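Single-stranded DNA-binding protein 1 (PDB 4DAM) binds single-stranded DNA as a homotetramer of OB-fold subunits and, in Streptomyces coelicolor, is probably linked to chromosome segregation during sporulation. Local coordinates at the interface of chains A and B and the interface of chains A and C. Sequence-based numbering; all coordinates share one arbitrary frame. Chains: chain A/B/C, Single-stranded DNA-binding protein 1.

Contact 1: the interface of chains A and B. Residues chain A 13-15, 94; chain B 47, 49, 61.
A:Glu15 and A:Lys94 meet B:Ala47, B:Tyr49 and B:His61 in a two-fold symmetric subunit interface, a polar, water-rich patch that joins two copies of the protein within the homotetramer. A:Glu15 and A:Lys94 form an ion pair within chain A, and both also contact chain B. The ammonium NZ of A:Lys94 lies 2.7 Å from carboxylate oxygen OE1 of A:Glu15, on its syn side and 20° out of the carboxylate plane. This pairing should hold the carboxylate's rotation and leave OE2, the other oxygen, pointing towards B:Tyr49. B:Tyr49 is poorly ordered and its phenol OH is modelled too close to OE2, so a direct bond is doubtful; as modelled, the glutamate and tyrosine side chains cross at roughly a right angle. Water 3, 2.8 Å from OE2 of A:Glu15, bridges this oxygen to OH of B:Tyr49, though the tyrosine end is less certain. The methyl CB of B:Ala47 lies over one face of the carboxylate, 4.0 Å from CD of A:Glu15, and the alpha carbon of the alanine abuts the carbonyl O of A:Met13. A:Lys94 bends at its second torsion (chi2 -72°), and its methylenes slide past B:His61 in the opposite direction, CD coming 3.9 Å from imidazole carbon CD2. Two waters bridge the ammonium to the histidine backbone. Water 1 lies 3.0 Å from O of B:His61, whereas water 2 accepts a hydrogen bond from amide N of B:His61 (166° at H) and also reaches the less certain phenol OH. In the fold, A:Glu15 belongs to the N-terminal segment leading into strand 17-24 and A:Lys94 to strand 86-100; across the interface, B:Ala47 and B:Tyr49 are alternate residues of strand 36-50, and B:His61 lies on strand 57-70.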
loop_
_atom_site.group_PDB
_atom_site.type_symbol
_atom_site.label_atom_id
_atom_site.label_comp_id
_atom_site.label_asym_id
_atom_site.label_seq_id
_atom_site.Cartn_x
_atom_site.Cartn_y
_atom_site.Cartn_z
ATOM N N MET A 13 -15.671 -2.759 1.708
ATOM C CA MET A 13 -14.754 -2.231 2.665
ATOM C C MET A 13 -13.746 -3.293 3.177
ATOM O O MET A 13 -13.923 -4.531 3.159
ATOM C CB MET A 13 -15.484 -1.452 3.821
ATOM C CG MET A 13 -16.116 -2.247 4.948
ATOM S SD MET A 13 -17.109 -1.211 6.059
ATOM C CE MET A 13 -17.360 -2.300 7.452
ATOM N N ASN A 14 -12.641 -2.728 3.581
ATOM C CA ASN A 14 -11.573 -3.449 4.225
ATOM C C ASN A 14 -10.934 -4.563 3.394
ATOM O O ASN A 14 -10.566 -5.616 3.905
ATOM C CB ASN A 14 -12.039 -3.999 5.553
ATOM C CG ASN A 14 -10.910 -4.206 6.496
ATOM O OD1 ASN A 14 -10.921 -5.155 7.266
ATOM N ND2 ASN A 14 -9.899 -3.336 6.422
ATOM N N GLU A 15 -10.829 -4.320 2.102
ATOM C CA GLU A 15 -10.013 -5.146 1.243
ATOM C C GLU A 15 -8.579 -4.697 1.489
ATOM O O GLU A 15 -8.306 -3.546 1.855
ATOM C CB GLU A 15 -10.394 -4.929 -0.222
ATOM C CG GLU A 15 -11.780 -5.416 -0.551
ATOM C CD GLU A 15 -11.812 -6.863 -0.975
ATOM O OE1 GLU A 15 -10.845 -7.618 -0.708
ATOM O OE2 GLU A 15 -12.814 -7.253 -1.598
ATOM N N LYS A 94 -5.462 -11.954 -1.144
ATOM C CA LYS A 94 -6.247 -12.996 -0.482
ATOM C C LYS A 94 -5.321 -14.076 0.060
ATOM O O LYS A 94 -4.662 -14.770 -0.708
ATOM C CB LYS A 94 -7.287 -13.568 -1.443
ATOM C CG LYS A 94 -8.222 -12.532 -2.083
ATOM C CD LYS A 94 -9.215 -11.981 -1.086
ATOM C CE LYS A 94 -9.936 -10.691 -1.502
ATOM N NZ LYS A 94 -10.985 -10.320 -0.493
ATOM N N ALA B 47 -13.015 -8.617 4.895
ATOM C CA ALA B 47 -13.602 -7.759 3.877
ATOM C C ALA B 47 -15.102 -7.785 4.050
ATOM O O ALA B 47 -15.652 -8.792 4.464
ATOM C CB ALA B 47 -13.248 -8.236 2.477
ATOM N N TYR B 49 -18.975 -6.312 2.151
ATOM C CA TYR B 49 -19.605 -5.803 0.942
ATOM C C TYR B 49 -21.028 -5.399 1.222
ATOM O O TYR B 49 -21.697 -6.003 2.065
ATOM C CB TYR B 49 -19.577 -6.856 -0.160
ATOM C CG TYR B 49 -18.197 -7.395 -0.402
ATOM C CD1 TYR B 49 -17.773 -8.538 0.257
ATOM C CD2 TYR B 49 -17.297 -6.749 -1.259
ATOM C CE1 TYR B 49 -16.501 -9.042 0.069
ATOM C CE2 TYR B 49 -16.016 -7.250 -1.457
ATOM C CZ TYR B 49 -15.628 -8.395 -0.788
ATOM O OH TYR B 49 -14.366 -8.904 -0.973
ATOM N N HIS B 61 -14.421 -12.604 2.648
ATOM C CA HIS B 61 -13.268 -13.399 3.033
ATOM C C HIS B 61 -12.516 -12.759 4.184
ATOM O O HIS B 61 -12.352 -11.533 4.223
ATOM C CB HIS B 61 -12.341 -13.533 1.828
ATOM C CG HIS B 61 -11.068 -14.291 2.097
ATOM N ND1 HIS B 61 -11.025 -15.632 2.237
ATOM C CD2 HIS B 61 -9.762 -13.835 2.246
ATOM C CE1 HIS B 61 -9.754 -16.021 2.495
ATOM N NE2 HIS B 61 -8.975 -14.927 2.476
HETATM O O HOH W 1 -10.270 -10.459 2.384
HETATM O O HOH W 2 -13.894 -11.065 0.109
HETATM O O HOH W 3 -12.850 -9.441 -3.387
#

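Contact 2: the interface of chains A and C. Residues chain A 77, 80-81, 115, 117; chain C 117, 119.
C:Leu119 packs against A:Ile115, A:Ser80 and A:Leu81 in the snug half of this two-fold symmetric subunit interface, while the two His117 backbones face each other across water in the loose half. On the tight side, amide N of C:Leu119 donates to carbonyl O of A:Ile115 at 2.8 Å, arriving nearly along the C=O axis (174° at the oxygen). The leucine side chain then folds over that same oxygen. CB lies 3.4 Å from O of A:Ile115, and with CG anti to the leucine's own carbonyl carbon (chi1 -65°) CG of C:Leu119 is laid over this O at 3.5 Å, which probably shields the bond from solvent. The two methyls part beyond this point. CD1 touches CD2 of A:Leu81 at 4.1 Å, whereas CD2 lies 3.7 Å from hydroxyl OG of A:Ser80. That hydroxyl is turned anti to its backbone N (chi1 -173°), where it hydrogen-bonds imidazole NE2 of A:His117 at 2.8 Å. The ring of A:His117, acting from the second shell, probably steadies the serine hydroxyl beside the leucine, and the pairing satisfies a polar group next to an apolar wedge.

The loose side has a different character. The main chains of A:His117 and C:His117 stand too far apart for direct pairing, and two waters fill the gap. Water 4, 2.9 Å from N of A:His117, also bonds carbonyl O of C:His117; water 5 links the reverse pair, lying 2.7 Å from O of A:His117 and also bonding N of C:His117. This reciprocal bridging reflects the two-fold symmetry and follows an antiparallel register, with water replacing direct backbone bonds.

Within the fold, A:Ile115 and A:His117 belong to strand 114-117, A:Ala77 and A:Ser80 to the last turns of helix 71-80, and A:Leu81 follows that helix directly; C:Leu119 sits in the segment just beyond the matching strand of its own chain.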
loop_
_atom_site.group_PDB
_atom_site.type_symbol
_atom_site.label_atom_id
_atom_site.label_comp_id
_atom_site.label_asym_id
_atom_site.label_seq_id
_atom_site.Cartn_x
_atom_site.Cartn_y
_atom_site.Cartn_z
ATOM N N ALA A 77 -3.321 -10.009 -20.915
ATOM C CA ALA A 77 -2.216 -10.717 -20.278
ATOM C C ALA A 77 -1.874 -12.024 -20.972
ATOM O O ALA A 77 -0.709 -12.426 -20.990
ATOM C CB ALA A 77 -2.512 -10.966 -18.810
ATOM N N SER A 80 0.590 -11.443 -23.670
ATOM C CA SER A 80 1.689 -10.536 -23.336
ATOM C C SER A 80 2.710 -11.044 -22.315
ATOM O O SER A 80 3.868 -10.649 -22.373
ATOM C CB SER A 80 1.082 -9.221 -22.839
ATOM O OG SER A 80 2.071 -8.221 -22.644
ATOM N N LEU A 81 2.305 -11.917 -21.399
ATOM C CA LEU A 81 3.187 -12.340 -20.314
ATOM C C LEU A 81 3.824 -13.713 -20.525
ATOM O O LEU A 81 3.162 -14.671 -20.902
ATOM C CB LEU A 81 2.429 -12.347 -18.973
ATOM C CG LEU A 81 1.763 -11.045 -18.537
ATOM C CD1 LEU A 81 1.118 -11.212 -17.177
ATOM C CD2 LEU A 81 2.791 -9.923 -18.480
ATOM N N ILE A 115 -1.877 -4.755 -14.291
ATOM C CA ILE A 115 -0.615 -5.452 -14.491
ATOM C C ILE A 115 0.103 -4.726 -15.620
ATOM O O ILE A 115 -0.521 -4.355 -16.621
ATOM C CB ILE A 115 -0.777 -6.930 -14.941
ATOM C CG1 ILE A 115 -1.604 -7.746 -13.929
ATOM C CG2 ILE A 115 0.589 -7.597 -15.093
ATOM C CD1 ILE A 115 -1.998 -9.139 -14.404
ATOM N N HIS A 117 4.168 -4.591 -17.784
ATOM C CA HIS A 117 5.582 -4.873 -17.893
ATOM C C HIS A 117 6.350 -3.744 -17.247
ATOM O O HIS A 117 6.074 -2.578 -17.525
ATOM C CB HIS A 117 5.983 -4.989 -19.363
ATOM C CG HIS A 117 5.474 -6.231 -20.029
ATOM N ND1 HIS A 117 6.093 -7.434 -19.909
ATOM C CD2 HIS A 117 4.348 -6.449 -20.792
ATOM C CE1 HIS A 117 5.380 -8.355 -20.603
ATOM N NE2 HIS A 117 4.334 -7.760 -21.132
ATOM N N HIS C 117 3.054 0.143 -18.730
ATOM C CA HIS C 117 1.821 0.285 -19.446
ATOM C C HIS C 117 0.805 -0.694 -18.867
ATOM O O HIS C 117 1.105 -1.873 -18.704
ATOM C CB HIS C 117 2.052 -0.021 -20.936
ATOM C CG HIS C 117 2.872 1.026 -21.672
ATOM N ND1 HIS C 117 2.326 2.156 -22.179
ATOM C CD2 HIS C 117 4.223 1.060 -21.997
ATOM C CE1 HIS C 117 3.293 2.889 -22.796
ATOM N NE2 HIS C 117 4.459 2.229 -22.660
ATOM N N LEU C 119 -1.969 -3.220 -18.781
ATOM C CA LEU C 119 -2.602 -4.216 -19.653
ATOM C C LEU C 119 -4.118 -4.321 -19.433
ATOM O O LEU C 119 -4.810 -4.918 -20.240
ATOM C CB LEU C 119 -1.952 -5.576 -19.465
ATOM C CG LEU C 119 -0.501 -5.710 -19.885
ATOM C CD1 LEU C 119 0.069 -6.983 -19.263
ATOM C CD2 LEU C 119 -0.458 -5.774 -21.396
HETATM O O HOH W 4 2.691 -3.582 -20.027
HETATM O O HOH W 5 5.206 -1.428 -19.810
#

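The C-alpha centres of contact 1 and contact 2 lie about 26 Å apart, and they share no residue and no secondary-structure element of chain A. Contact 1 faces chain B with the N-terminal segment and strand 86-100, whereas contact 2 faces chain C with helix 71-80 and strand 114-117. In the twin of contact 1, chain A offers strands 36-51 and 56-70 to chain B. One subunit thus engages two neighbours at once, and two distinct two-fold interfaces on each subunit are enough to build the homotetramer. Both lie in the N-terminal OB-fold part; the construct lacks the natural chain's C-terminal remainder.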